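Local coordinates for uncharacterized protein (Pyrococcus furiosus, PDB 4XLZ), which probably removes an acetyl group from N,N'-diacetylchitobiose, as a metal-binding deacetylase of carbohydrate esterase family 14, at residues E10-L15 with G255-I260. Residues are numbered along the deposited sequence; the frame is centred on the assembly and turned at random.
Sequences EAFNKL and GLFYHI
F12 and L15 both hold CG anti to the backbone N (chi1 175° and 178°), whereas F257 has its CG anti to the carbonyl carbon (chi1 -86°). These torsions bring the F12 ring and the L15 isobutyl group up to the F257 ring. The nearest CA atoms, those of L15 and L256, are nevertheless 10.6 Å apart. The far end of the F257 ring reaches the helix: its CZ lies 4.1 Å from CE1 of F12, and its CE1 is 4.3 Å from the methyl CD2 of L15. Both partners meet F257 at the ring edge, near its plane, so its rim rests against a phenyl carbon and a leucine branch. The F12 and F257 side chains cross at about a right angle. No hydrogen bond joins the segments, and the contact is wholly apolar, small in area but buried. The carboxy-terminal residues lie alongside, L266 touching F12 and I267 touching F257. The contact thus joins the amino-terminal helix 8-19 to the short 3-10 turn 255-257 in the loop after strand 247-250, at the periphery of the chain, where A11 packs on T233 and L256 on F230, both from helix 221-240 of a second subunit.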
ATOM      1  N   GLU A  10      -5.125 -27.095 -38.396  1.00 20.45           N
ATOM      2  CA  GLU A  10      -6.496 -26.941 -38.872  1.00 20.23           C
ATOM      3  C   GLU A  10      -7.455 -26.262 -37.877  1.00 20.90           C
ATOM      4  O   GLU A  10      -8.211 -25.395 -38.221  1.00 19.66           O
ATOM      5  CB  GLU A  10      -7.010 -28.385 -39.262  1.00 21.97           C
ATOM      6  CG  GLU A  10      -8.310 -28.305 -39.939  1.00 26.25           C
ATOM      7  CD  GLU A  10      -8.892 -29.687 -40.371  1.00 30.90           C
ATOM      8  OE1 GLU A  10      -8.330 -30.766 -40.062  1.00 25.63           O
ATOM      9  OE2 GLU A  10      -9.959 -29.608 -41.028  1.00 32.40           O
ATOM     10  N   ALA A  11      -7.423 -26.737 -36.618  1.00 18.99           N
ATOM     11  CA  ALA A  11      -8.217 -26.142 -35.602  1.00 19.33           C
ATOM     12  C   ALA A  11      -7.904 -24.644 -35.361  1.00 17.56           C
ATOM     13  O   ALA A  11      -8.809 -23.840 -35.220  1.00 17.39           O
ATOM     14  CB  ALA A  11      -8.042 -26.936 -34.304  1.00 16.24           C
ATOM     15  N   PHE A  12      -6.607 -24.347 -35.247  1.00 19.05           N
ATOM     16  CA  PHE A  12      -6.188 -23.000 -35.089  1.00 17.77           C
ATOM     17  C   PHE A  12      -6.676 -22.056 -36.184  1.00 18.82           C
ATOM     18  O   PHE A  12      -7.231 -20.983 -35.932  1.00 18.90           O
ATOM     19  CB  PHE A  12      -4.615 -23.009 -35.025  1.00 18.60           C
ATOM     20  CG  PHE A  12      -4.020 -21.606 -34.974  1.00 19.53           C
ATOM     21  CD1 PHE A  12      -3.851 -20.965 -33.711  1.00 21.11           C
ATOM     22  CD2 PHE A  12      -3.611 -20.980 -36.139  1.00 20.81           C
ATOM     23  CE1 PHE A  12      -3.235 -19.677 -33.661  1.00 25.77           C
ATOM     24  CE2 PHE A  12      -3.022 -19.715 -36.112  1.00 24.91           C
ATOM     25  CZ  PHE A  12      -2.791 -19.074 -34.891  1.00 25.23           C
ATOM     26  N   ASN A  13      -6.542 -22.526 -37.439  1.00 19.13           N
ATOM     27  CA  ASN A  13      -7.029 -21.641 -38.513  1.00 18.75           C
ATOM     28  C   ASN A  13      -8.551 -21.468 -38.463  1.00 17.95           C
ATOM     29  O   ASN A  13      -9.115 -20.393 -38.701  1.00 20.65           O
ATOM     30  CB  ASN A  13      -6.650 -22.289 -39.907  1.00 21.06           C
ATOM     31  CG  ASN A  13      -5.147 -22.275 -40.205  1.00 26.19           C
ATOM     32  OD1 ASN A  13      -4.431 -21.469 -39.714  1.00 32.52           O
ATOM     33  ND2 ASN A  13      -4.695 -23.200 -41.042  1.00 29.42           N
ATOM     34  N   LYS A  14      -9.259 -22.557 -38.173  1.00 17.72           N
ATOM     35  CA  LYS A  14     -10.705 -22.437 -38.080  1.00 17.99           C
ATOM     36  C   LYS A  14     -11.194 -21.573 -36.889  1.00 19.85           C
ATOM     37  O   LYS A  14     -12.137 -20.771 -36.974  1.00 19.08           O
ATOM     38  CB  LYS A  14     -11.310 -23.843 -38.008  1.00 18.20           C
ATOM     39  CG  LYS A  14     -12.853 -23.885 -38.078  1.00 19.83           C
ATOM     40  CD  LYS A  14     -13.279 -25.387 -37.857  1.00 20.06           C
ATOM     41  CE  LYS A  14     -14.855 -25.468 -37.720  1.00 22.35           C
ATOM     42  NZ  LYS A  14     -15.383 -25.328 -39.222  1.00 25.22           N
ATOM     43  N   LEU A  15     -10.456 -21.718 -35.762  1.00 17.69           N
ATOM     44  CA  LEU A  15     -10.808 -20.883 -34.573  1.00 18.28           C
ATOM     45  C   LEU A  15     -10.624 -19.408 -34.983  1.00 17.42           C
ATOM     46  O   LEU A  15     -11.472 -18.570 -34.698  1.00 18.82           O
ATOM     47  CB  LEU A  15      -9.850 -21.259 -33.440  1.00 18.21           C
ATOM     48  CG  LEU A  15     -10.109 -20.387 -32.167  1.00 17.59           C
ATOM     49  CD1 LEU A  15     -11.459 -20.799 -31.473  1.00 20.57           C
ATOM     50  CD2 LEU A  15      -8.886 -20.673 -31.194  1.00 19.19           C
ATOM     51  N   GLY A 255      -9.767 -10.823 -28.729  1.00 15.05           N
ATOM     52  CA  GLY A 255      -9.868 -10.604 -27.214  1.00 16.21           C
ATOM     53  C   GLY A 255      -9.491 -11.858 -26.513  1.00 16.80           C
ATOM     54  O   GLY A 255      -8.820 -11.825 -25.431  1.00 15.78           O
ATOM     55  N   LEU A 256      -9.950 -13.007 -27.002  1.00 15.55           N
ATOM     56  CA  LEU A 256      -9.681 -14.306 -26.292  1.00 15.10           C
ATOM     57  C   LEU A 256      -8.203 -14.512 -26.092  1.00 16.60           C
ATOM     58  O   LEU A 256      -7.811 -15.148 -25.110  1.00 16.53           O
ATOM     59  CB  LEU A 256     -10.252 -15.436 -27.228  1.00 17.39           C
ATOM     60  CG  LEU A 256     -10.266 -16.794 -26.672  1.00 23.87           C
ATOM     61  CD1 LEU A 256     -11.450 -16.832 -25.735  1.00 27.87           C
ATOM     62  CD2 LEU A 256     -10.653 -17.790 -27.939  1.00 30.15           C
ATOM     63  N   PHE A 257      -7.326 -14.033 -26.986  1.00 14.14           N
ATOM     64  CA  PHE A 257      -5.923 -14.441 -26.957  1.00 13.74           C
ATOM     65  C   PHE A 257      -5.153 -13.731 -25.836  1.00 13.11           C
ATOM     66  O   PHE A 257      -4.038 -14.088 -25.613  1.00 14.36           O
ATOM     67  CB  PHE A 257      -5.241 -14.111 -28.305  1.00 15.20           C
ATOM     68  CG  PHE A 257      -5.417 -15.217 -29.389  1.00 13.96           C
ATOM     69  CD1 PHE A 257      -6.555 -16.023 -29.406  1.00 16.61           C
ATOM     70  CD2 PHE A 257      -4.370 -15.404 -30.297  1.00 16.86           C
ATOM     71  CE1 PHE A 257      -6.712 -17.045 -30.401  1.00 18.81           C
ATOM     72  CE2 PHE A 257      -4.501 -16.402 -31.310  1.00 18.64           C
ATOM     73  CZ  PHE A 257      -5.655 -17.230 -31.358  1.00 18.35           C
ATOM     74  N   TYR A 258      -5.770 -12.719 -25.210  1.00 12.61           N
ATOM     75  CA  TYR A 258      -5.151 -12.021 -24.044  1.00 11.77           C
ATOM     76  C   TYR A 258      -5.349 -12.861 -22.841  1.00 14.60           C
ATOM     77  O   TYR A 258      -5.051 -12.305 -21.718  1.00 13.57           O
ATOM     78  CB  TYR A 258      -5.841 -10.633 -23.905  1.00 12.70           C
ATOM     79  CG  TYR A 258      -5.477  -9.575 -24.946  1.00 14.30           C
ATOM     80  CD1 TYR A 258      -4.432  -8.754 -24.728  1.00 14.56           C
ATOM     81  CD2 TYR A 258      -6.218  -9.553 -26.141  1.00 14.41           C
ATOM     82  CE1 TYR A 258      -4.068  -7.826 -25.714  1.00 16.33           C
ATOM     83  CE2 TYR A 258      -5.910  -8.605 -27.120  1.00 14.53           C
ATOM     84  CZ  TYR A 258      -4.895  -7.768 -26.866  1.00 17.19           C
ATOM     85  OH  TYR A 258      -4.576  -6.766 -27.796  1.00 19.66           O
ATOM     86  N   HIS A 259      -5.774 -14.115 -22.916  1.00 12.51           N
ATOM     87  CA  HIS A 259      -5.980 -14.835 -21.637  1.00 12.28           C
ATOM     88  C   HIS A 259      -5.909 -16.309 -21.900  1.00 13.94           C
ATOM     89  O   HIS A 259      -6.586 -16.778 -22.875  1.00 13.78           O
ATOM     90  CB  HIS A 259      -7.366 -14.411 -21.129  1.00 12.26           C
ATOM     91  CG  HIS A 259      -7.772 -14.978 -19.815  1.00 12.73           C
ATOM     92  ND1 HIS A 259      -6.944 -14.865 -18.677  1.00 14.14           N
ATOM     93  CD2 HIS A 259      -8.906 -15.627 -19.397  1.00 15.41           C
ATOM     94  CE1 HIS A 259      -7.597 -15.354 -17.620  1.00 15.56           C
ATOM     95  NE2 HIS A 259      -8.774 -15.834 -18.034  1.00 16.25           N
ATOM     96  N   ILE A 260      -5.157 -17.023 -21.086  1.00 14.28           N
ATOM     97  CA  ILE A 260      -5.047 -18.481 -21.143  1.00 14.08           C
ATOM     98  C   ILE A 260      -4.905 -19.069 -22.556  1.00 15.30           C
ATOM     99  O   ILE A 260      -5.364 -20.245 -22.778  1.00 16.30           O
ATOM    100  CB  ILE A 260      -6.159 -19.229 -20.326  1.00 14.87           C
ATOM    101  CG1 ILE A 260      -7.553 -19.061 -20.958  1.00 16.84           C
ATOM    102  CG2 ILE A 260      -6.143 -18.733 -18.809  1.00 16.44           C
ATOM    103  CD1 ILE A 260      -8.555 -20.040 -20.283  1.00 16.22           C
TER